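Local coordinates for protein acetylxylan esterase A (Aspergillus awamori, PDB 5X6S) that removes acetyl groups from the backbone of acetylated xylans as a secreted serine esterase of the carbohydrate esterase family 1, at residues 90-95 with 129-134; 97-102 with 134-139. All coordinates share one frame; numbering follows the deposited sequence.

Interaction 1: residues 90-95 with 129-134; sequences GNSNSI and AATYPE. With NA (sodium ion), chain G.
The ring of Tyr-132 reaches across to the first turn of helix 91-106 and meets Ser-92 and Asn-93 at an oblique slant. Ser-92 O lies 3.6 Å from Tyr-132 CE2, and Asn-93 CA sits by CZ. Water 1 lies at the ring edge, in the ring plane, 2.6 Å from Tyr-132 OH. The amide of Asn-93 is turned 43° from the ring. Asn-93 CG and CB are what lie against the hydroxyl, CG at 3.1 Å from Tyr-132 OH. The amide oxygen and nitrogen are also near that OH, but their angles are poor for hydrogen bonding. Asn-93 OD1 is hydrogen-bonded instead to the backbone N of Gly-89, and Tyr-132 OH is hydrogen-bonded to the backbone N of Asn-87.

In this alpha/beta-hydrolase, the contact joins the start of helix 91-106 to the end of helix 120-131, which follows Ser-119, by similarity the catalytic serine. Gly-90 is the N-cap of the first helix. Tyr-132 is the first residue to leave helical geometry after the second.

Ser-92 OG accepts a bond from water 1 at 2.8 Å, so the water bridges the serine and the tyrosine. The chi1 of Ser-92, 53°, turns OG toward this water beside the tyrosine. The same serine hydroxyl is hydrogen-bonded to Thr-83 O. Beside it, Ser-92 CB packs 3.9 Å from Thr-131 OG1, which is hydrogen-bonded to Val-127 O within its own helix.

Interaction 2: residues 97-102 with 134-139; sequences NMVTWT and ELFAAA. With NA (sodium ion), chain G.
Thr-100 and Leu-135 meet through their methyl groups, and the two side chains cross at about a right angle. Thr-100 CG2 is 3.9 Å from Leu-135 CD2. The threonine chi1 of 64° carries CG2 to the leucine side of the helix and turns the hydroxyl elsewhere. Leu-135 CD2 also comes near the valine, at 4.3 Å from Val-99 CG1. The other leucine methyl, CD1, lies 4.2 Å from the same Val-99 CG1. The leucine fork therefore spreads over two successive residues of the helix, with both of its methyls by the valine and one of them also on the threonine. The first bonds of the Leu-135 and Val-99 side chains point toward each other's segment, and their CA atoms are 7.8 Å apart.

Val-99 has a second partner. Its CG2 lies 4.2 Å from CE1 of Phe-136 and approaches the ring obliquely. The two valine methyls thus divide their contacts between leucine and phenylalanine. The first bond of the Phe-136 side chain does not head for the helix, yet CE1 comes within reach of Val-99. One face of this ring carries Leu-135 CB, 3.8 Å above the plane and offset toward the rim. Leu-135 and Phe-136 are thus packed on each other as well as on Val-99. The contact between the segments is apolar and buries 157 Å² in total. Thr-100 also packs on Ile-103 of the second subunit, and Leu-135 on Ser-110 of that subunit.

The contact packs the middle of helix 91-106 against the short 3-10 turn and loop that lead into strand 138-142 of the central sheet. Val-99 touches Val-113 and Phe-136 touches Val-115, both on the adjacent strand 113-118. Met-98 and Thr-102 reach strands 18-23 and 63-68.

Both contacts are mainly buried and use helix 91-106, interaction 1 at its first turn and interaction 2 further along. Their other halves are consecutive in the chain, running from the end of helix 120-131 to strand 138-142 and sharing Glu-134. Their centres are 9 Å apart. Interaction 1 sets an aromatic ring against the helix and links its polar ends through a water and outside partners. Interaction 2 is made of methyls and a phenyl ring beside the sheet, although Thr-100 is partly exposed. Glu-134 marks the join: its backbone O binds a sodium ion together with Glu-134 O of the second subunit. This places the shared residue between the two copies of the deposited assembly, although the protein is described as a monomer.

Interaction 1: residues 90-95 with 129-134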
ATOM      1  N   GLY A  90      -5.495 -19.452  -0.022  1.00 16.41           N
ATOM      2  CA  GLY A  90      -6.914 -19.655   0.269  1.00 16.76           C
ATOM      3  C   GLY A  90      -7.805 -18.601  -0.372  1.00 17.26           C
ATOM      4  O   GLY A  90      -7.299 -17.762  -1.156  1.00 16.76           O
ATOM      5  N   ASN A  91      -9.112 -18.618  -0.075  1.00 16.76           N
ATOM      6  CA  ASN A  91     -10.064 -17.660  -0.589  1.00 17.25           C
ATOM      7  C   ASN A  91      -9.539 -16.234  -0.463  1.00 18.19           C
ATOM      8  O   ASN A  91      -9.680 -15.435  -1.360  1.00 17.10           O
ATOM      9  CB  ASN A  91     -11.401 -17.659   0.156  1.00 18.04           C
ATOM     10  CG  ASN A  91     -12.311 -18.847  -0.114  1.00 18.18           C
ATOM     11  OD1 ASN A  91     -13.288 -18.973   0.540  1.00 20.41           O
ATOM     12  ND2 ASN A  91     -12.002 -19.681  -1.072  1.00 14.79           N
ATOM     13  N   SER A  92      -8.959 -15.931   0.677  1.00 17.30           N
ATOM     14  CA  SER A  92      -8.466 -14.577   0.916  1.00 17.72           C
ATOM     15  C   SER A  92      -7.408 -14.101  -0.099  1.00 17.01           C
ATOM     16  O   SER A  92      -7.413 -12.922  -0.546  1.00 16.20           O
ATOM     17  CB  SER A  92      -7.971 -14.458   2.348  1.00 17.69           C
ATOM     18  OG  SER A  92      -7.027 -15.475   2.659  1.00 18.49           O
ATOM     19  N   ASN A  93      -6.515 -15.013  -0.463  1.00 16.11           N
ATOM     20  CA  ASN A  93      -5.502 -14.812  -1.484  1.00 15.60           C
ATOM     21  C   ASN A  93      -6.152 -14.502  -2.853  1.00 15.13           C
ATOM     22  O   ASN A  93      -5.732 -13.624  -3.550  1.00 15.29           O
ATOM     23  CB  ASN A  93      -4.597 -16.031  -1.572  1.00 16.95           C
ATOM     24  CG  ASN A  93      -3.182 -15.736  -2.074  1.00 15.71           C
ATOM     25  OD1 ASN A  93      -2.259 -16.438  -1.720  1.00 17.52           O
ATOM     26  ND2 ASN A  93      -3.019 -14.707  -2.854  1.00 12.35           N
ATOM     27  N   SER A  94      -7.198 -15.236  -3.188  1.00 14.75           N
ATOM     28  CA  SER A  94      -7.933 -14.973  -4.381  1.00 15.09           C
ATOM     29  C   SER A  94      -8.494 -13.563  -4.420  1.00 14.42           C
ATOM     30  O   SER A  94      -8.352 -12.878  -5.433  1.00 13.65           O
ATOM     31  CB  SER A  94      -9.051 -16.010  -4.529  1.00 15.83           C
ATOM     32  OG  SER A  94      -8.487 -17.284  -4.848  1.00 17.57           O
ATOM     33  N   ILE A  95      -9.128 -13.132  -3.322  1.00 13.23           N
ATOM     34  CA  ILE A  95      -9.697 -11.799  -3.244  1.00 13.50           C
ATOM     35  C   ILE A  95      -8.604 -10.740  -3.435  1.00 12.81           C
ATOM     36  O   ILE A  95      -8.791  -9.736  -4.157  1.00 14.24           O
ATOM     37  CB  ILE A  95     -10.464 -11.588  -1.906  1.00 13.20           C
ATOM     38  CG1 ILE A  95     -11.699 -12.523  -1.861  1.00 15.11           C
ATOM     39  CG2 ILE A  95     -10.905 -10.135  -1.769  1.00 12.94           C
ATOM     40  CD1 ILE A  95     -12.435 -12.457  -0.526  1.00 14.23           C
ATOM     41  N   ALA A 129      -8.171  -7.870   6.154  1.00 16.40           N
ATOM     42  CA  ALA A 129      -7.395  -6.836   6.837  1.00 16.26           C
ATOM     43  C   ALA A 129      -6.091  -7.414   7.439  1.00 15.95           C
ATOM     44  O   ALA A 129      -5.070  -6.758   7.444  1.00 18.06           O
ATOM     45  CB  ALA A 129      -8.237  -6.168   7.913  1.00 16.13           C
ATOM     46  N   ALA A 130      -6.170  -8.603   7.990  1.00 15.97           N
ATOM     47  CA  ALA A 130      -5.054  -9.279   8.653  1.00 16.20           C
ATOM     48  C   ALA A 130      -4.089  -9.963   7.692  1.00 16.31           C
ATOM     49  O   ALA A 130      -2.876 -10.010   7.957  1.00 16.46           O
ATOM     50  CB  ALA A 130      -5.599 -10.300   9.613  1.00 17.19           C
ATOM     51  N   THR A 131      -4.604 -10.520   6.604  1.00 16.31           N
ATOM     52  CA  THR A 131      -3.769 -11.322   5.689  1.00 16.01           C
ATOM     53  C   THR A 131      -3.159 -10.466   4.565  1.00 16.24           C
ATOM     54  O   THR A 131      -2.036 -10.737   4.156  1.00 16.85           O
ATOM     55  CB  THR A 131      -4.542 -12.500   5.058  1.00 16.87           C
ATOM     56  OG1 THR A 131      -5.796 -12.042   4.531  1.00 15.92           O
ATOM     57  CG2 THR A 131      -4.785 -13.637   6.073  1.00 15.38           C
ATOM     58  N   TYR A 132      -3.911  -9.475   4.050  1.00 16.92           N
ATOM     59  CA  TYR A 132      -3.448  -8.519   3.008  1.00 17.09           C
ATOM     60  C   TYR A 132      -3.575  -7.044   3.469  1.00 18.52           C
ATOM     61  O   TYR A 132      -4.134  -6.209   2.772  1.00 18.93           O
ATOM     62  CB  TYR A 132      -4.117  -8.826   1.621  1.00 16.79           C
ATOM     63  CG  TYR A 132      -3.875 -10.251   1.279  1.00 16.52           C
ATOM     64  CD1 TYR A 132      -2.738 -10.630   0.558  1.00 18.30           C
ATOM     65  CD2 TYR A 132      -4.712 -11.263   1.769  1.00 16.86           C
ATOM     66  CE1 TYR A 132      -2.469 -11.954   0.314  1.00 16.61           C
ATOM     67  CE2 TYR A 132      -4.451 -12.596   1.520  1.00 16.71           C
ATOM     68  CZ  TYR A 132      -3.302 -12.929   0.805  1.00 17.40           C
ATOM     69  OH  TYR A 132      -3.017 -14.253   0.598  1.00 18.47           O
ATOM     70  N   PRO A 133      -3.044  -6.713   4.688  1.00 20.03           N
ATOM     71  CA  PRO A 133      -3.185  -5.325   5.199  1.00 18.91           C
ATOM     72  C   PRO A 133      -2.686  -4.250   4.227  1.00 18.38           C
ATOM     73  O   PRO A 133      -3.257  -3.165   4.167  1.00 18.54           O
ATOM     74  CB  PRO A 133      -2.323  -5.336   6.472  1.00 18.62           C
ATOM     75  CG  PRO A 133      -1.353  -6.477   6.267  1.00 18.69           C
ATOM     76  CD  PRO A 133      -2.192  -7.521   5.581  1.00 19.18           C
ATOM     77  N   GLU A 134      -1.663  -4.591   3.434  1.00 18.64           N
ATOM     78  CA  GLU A 134      -1.041  -3.702   2.439  1.00 17.62           C
ATOM     79  C   GLU A 134      -1.976  -3.198   1.353  1.00 18.35           C
ATOM     80  O   GLU A 134      -1.714  -2.172   0.777  1.00 18.08           O
ATOM     81  CB  GLU A 134       0.180  -4.378   1.776  1.00 18.23           C
ATOM     82  CG  GLU A 134      -0.112  -5.552   0.796  1.00 18.92           C
ATOM     83  CD  GLU A 134      -0.375  -6.908   1.444  1.00 18.93           C
ATOM     84  OE1 GLU A 134      -0.417  -6.983   2.697  1.00 18.57           O
ATOM     85  OE2 GLU A 134      -0.545  -7.921   0.711  1.00 18.03           O
TER
HETATM   86 NA    NA G 305      -0.039  -0.208  -0.633  1.00 29.11          NA
HETATM   87  O   HOH W   1      -4.441 -16.073   1.799  1.00 17.11           O
HETATM   88  O   HOH W   2       1.834  -1.676  -0.340  1.00 35.54           O
HETATM   89  O   HOH W   3      -1.818   0.672  -0.855  1.00 39.25           O

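Interaction 2: residues 97-102 with 134-139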
ATOM      1  N   ASN A  97      -5.889 -11.002  -5.214  1.00 14.12           N
ATOM      2  CA  ASN A  97      -5.587 -10.984  -6.629  1.00 15.39           C
ATOM      3  C   ASN A  97      -6.629 -10.267  -7.488  1.00 14.93           C
ATOM      4  O   ASN A  97      -6.305  -9.628  -8.521  1.00 16.86           O
ATOM      5  CB  ASN A  97      -5.277 -12.409  -7.106  1.00 15.73           C
ATOM      6  CG  ASN A  97      -4.016 -12.973  -6.500  1.00 17.63           C
ATOM      7  OD1 ASN A  97      -3.161 -12.225  -6.028  1.00 18.50           O
ATOM      8  ND2 ASN A  97      -3.901 -14.301  -6.460  1.00 16.86           N
ATOM      9  N   MET A  98      -7.893 -10.325  -7.088  1.00 15.31           N
ATOM     10  CA  MET A  98      -8.942  -9.556  -7.752  1.00 15.16           C
ATOM     11  C   MET A  98      -8.647  -8.060  -7.638  1.00 15.52           C
ATOM     12  O   MET A  98      -8.843  -7.280  -8.600  1.00 15.13           O
ATOM     13  CB  MET A  98     -10.287  -9.813  -7.091  1.00 15.07           C
ATOM     14  CG  MET A  98     -10.785 -11.203  -7.219  1.00 15.08           C
ATOM     15  SD  MET A  98     -12.327 -11.494  -6.341  1.00 16.32           S
ATOM     16  CE  MET A  98     -12.292 -13.246  -6.103  1.00 14.16           C
ATOM     17  N   VAL A  99      -8.213  -7.649  -6.452  1.00 14.50           N
ATOM     18  CA  VAL A  99      -7.822  -6.283  -6.214  1.00 15.07           C
ATOM     19  C   VAL A  99      -6.714  -5.833  -7.149  1.00 15.04           C
ATOM     20  O   VAL A  99      -6.832  -4.804  -7.839  1.00 13.69           O
ATOM     21  CB  VAL A  99      -7.507  -6.027  -4.714  1.00 14.63           C
ATOM     22  CG1 VAL A  99      -6.764  -4.694  -4.516  1.00 14.54           C
ATOM     23  CG2 VAL A  99      -8.776  -6.056  -3.932  1.00 15.36           C
ATOM     24  N   THR A 100      -5.610  -6.584  -7.167  1.00 15.69           N
ATOM     25  CA  THR A 100      -4.452  -6.132  -7.902  1.00 16.68           C
ATOM     26  C   THR A 100      -4.718  -6.133  -9.399  1.00 15.97           C
ATOM     27  O   THR A 100      -4.228  -5.239 -10.104  1.00 16.44           O
ATOM     28  CB  THR A 100      -3.200  -6.950  -7.553  1.00 17.02           C
ATOM     29  OG1 THR A 100      -3.402  -8.308  -7.970  1.00 17.38           O
ATOM     30  CG2 THR A 100      -2.876  -6.840  -6.017  1.00 16.35           C
ATOM     31  N   TRP A 101      -5.517  -7.092  -9.872  1.00 14.67           N
ATOM     32  CA  TRP A 101      -5.918  -7.174 -11.289  1.00 15.97           C
ATOM     33  C   TRP A 101      -6.696  -5.909 -11.668  1.00 16.49           C
ATOM     34  O   TRP A 101      -6.438  -5.312 -12.718  1.00 16.31           O
ATOM     35  CB  TRP A 101      -6.790  -8.395 -11.571  1.00 15.79           C
ATOM     36  CG  TRP A 101      -7.177  -8.566 -13.011  1.00 18.34           C
ATOM     37  CD1 TRP A 101      -6.456  -9.195 -14.014  1.00 18.64           C
ATOM     38  CD2 TRP A 101      -8.328  -8.023 -13.636  1.00 17.59           C
ATOM     39  NE1 TRP A 101      -7.123  -9.107 -15.196  1.00 19.86           N
ATOM     40  CE2 TRP A 101      -8.281  -8.402 -15.002  1.00 19.98           C
ATOM     41  CE3 TRP A 101      -9.408  -7.268 -13.177  1.00 18.23           C
ATOM     42  CZ2 TRP A 101      -9.277  -8.041 -15.902  1.00 20.53           C
ATOM     43  CZ3 TRP A 101     -10.393  -6.936 -14.055  1.00 20.69           C
ATOM     44  CH2 TRP A 101     -10.311  -7.300 -15.420  1.00 20.66           C
ATOM     45  N   THR A 102      -7.618  -5.503 -10.797  1.00 15.30           N
ATOM     46  CA  THR A 102      -8.487  -4.371 -11.057  1.00 15.79           C
ATOM     47  C   THR A 102      -7.674  -3.052 -11.024  1.00 16.44           C
ATOM     48  O   THR A 102      -7.892  -2.155 -11.885  1.00 17.59           O
ATOM     49  CB  THR A 102      -9.633  -4.310 -10.021  1.00 15.49           C
ATOM     50  OG1 THR A 102     -10.386  -5.535 -10.078  1.00 15.30           O
ATOM     51  CG2 THR A 102     -10.569  -3.109 -10.259  1.00 15.23           C
ATOM     52  N   GLU A 134      -1.663  -4.591   3.434  1.00 18.64           N
ATOM     53  CA  GLU A 134      -1.041  -3.702   2.439  1.00 17.62           C
ATOM     54  C   GLU A 134      -1.976  -3.198   1.353  1.00 18.35           C
ATOM     55  O   GLU A 134      -1.714  -2.172   0.777  1.00 18.08           O
ATOM     56  CB  GLU A 134       0.180  -4.378   1.776  1.00 18.23           C
ATOM     57  CG  GLU A 134      -0.112  -5.552   0.796  1.00 18.92           C
ATOM     58  CD  GLU A 134      -0.375  -6.908   1.444  1.00 18.93           C
ATOM     59  OE1 GLU A 134      -0.417  -6.983   2.697  1.00 18.57           O
ATOM     60  OE2 GLU A 134      -0.545  -7.921   0.711  1.00 18.03           O
ATOM     61  N   LEU A 135      -3.068  -3.931   1.073  1.00 17.68           N
ATOM     62  CA  LEU A 135      -3.965  -3.544  -0.002  1.00 16.68           C
ATOM     63  C   LEU A 135      -5.032  -2.479   0.376  1.00 16.08           C
ATOM     64  O   LEU A 135      -5.543  -1.776  -0.503  1.00 15.81           O
ATOM     65  CB  LEU A 135      -4.666  -4.788  -0.569  1.00 15.48           C
ATOM     66  CG  LEU A 135      -3.771  -5.790  -1.270  1.00 16.05           C
ATOM     67  CD1 LEU A 135      -4.611  -6.992  -1.722  1.00 19.86           C
ATOM     68  CD2 LEU A 135      -2.990  -5.186  -2.435  1.00 19.11           C
ATOM     69  N   PHE A 136      -5.343  -2.354   1.673  1.00 17.07           N
ATOM     70  CA  PHE A 136      -6.578  -1.710   2.119  1.00 16.94           C
ATOM     71  C   PHE A 136      -6.333  -0.481   2.993  1.00 18.44           C
ATOM     72  O   PHE A 136      -5.611  -0.570   3.985  1.00 17.11           O
ATOM     73  CB  PHE A 136      -7.472  -2.690   2.841  1.00 18.18           C
ATOM     74  CG  PHE A 136      -7.853  -3.878   2.005  1.00 17.73           C
ATOM     75  CD1 PHE A 136      -8.696  -3.723   0.903  1.00 16.08           C
ATOM     76  CD2 PHE A 136      -7.298  -5.126   2.276  1.00 16.22           C
ATOM     77  CE1 PHE A 136      -8.999  -4.793   0.095  1.00 15.94           C
ATOM     78  CE2 PHE A 136      -7.570  -6.203   1.474  1.00 18.28           C
ATOM     79  CZ  PHE A 136      -8.436  -6.058   0.378  1.00 17.59           C
ATOM     80  N   ALA A 137      -6.943   0.654   2.591  1.00 16.57           N
ATOM     81  CA  ALA A 137      -6.894   1.915   3.314  1.00 16.47           C
ATOM     82  C   ALA A 137      -7.816   1.903   4.512  1.00 16.87           C
ATOM     83  O   ALA A 137      -7.517   2.499   5.549  1.00 18.24           O
ATOM     84  CB  ALA A 137      -7.275   3.051   2.378  1.00 18.06           C
ATOM     85  N   ALA A 138      -8.951   1.197   4.394  1.00 16.63           N
ATOM     86  CA  ALA A 138      -9.976   1.119   5.466  1.00 17.26           C
ATOM     87  C   ALA A 138     -10.900  -0.001   5.156  1.00 16.63           C
ATOM     88  O   ALA A 138     -10.980  -0.440   3.971  1.00 16.47           O
ATOM     89  CB  ALA A 138     -10.769   2.432   5.598  1.00 16.74           C
ATOM     90  N   ALA A 139     -11.598  -0.476   6.180  1.00 16.64           N
ATOM     91  CA  ALA A 139     -12.517  -1.596   6.104  1.00 16.43           C
ATOM     92  C   ALA A 139     -13.700  -1.326   6.975  1.00 17.52           C
ATOM     93  O   ALA A 139     -13.523  -0.714   8.065  1.00 16.34           O
ATOM     94  CB  ALA A 139     -11.876  -2.865   6.590  1.00 17.27           C
TER
HETATM   95 NA    NA G 305      -0.039  -0.208  -0.633  1.00 29.11          NA
HETATM   96  O   HOH W   2       1.834  -1.676  -0.340  1.00 35.54           O
HETATM   97  O   HOH W   3      -1.818   0.672  -0.855  1.00 39.25           O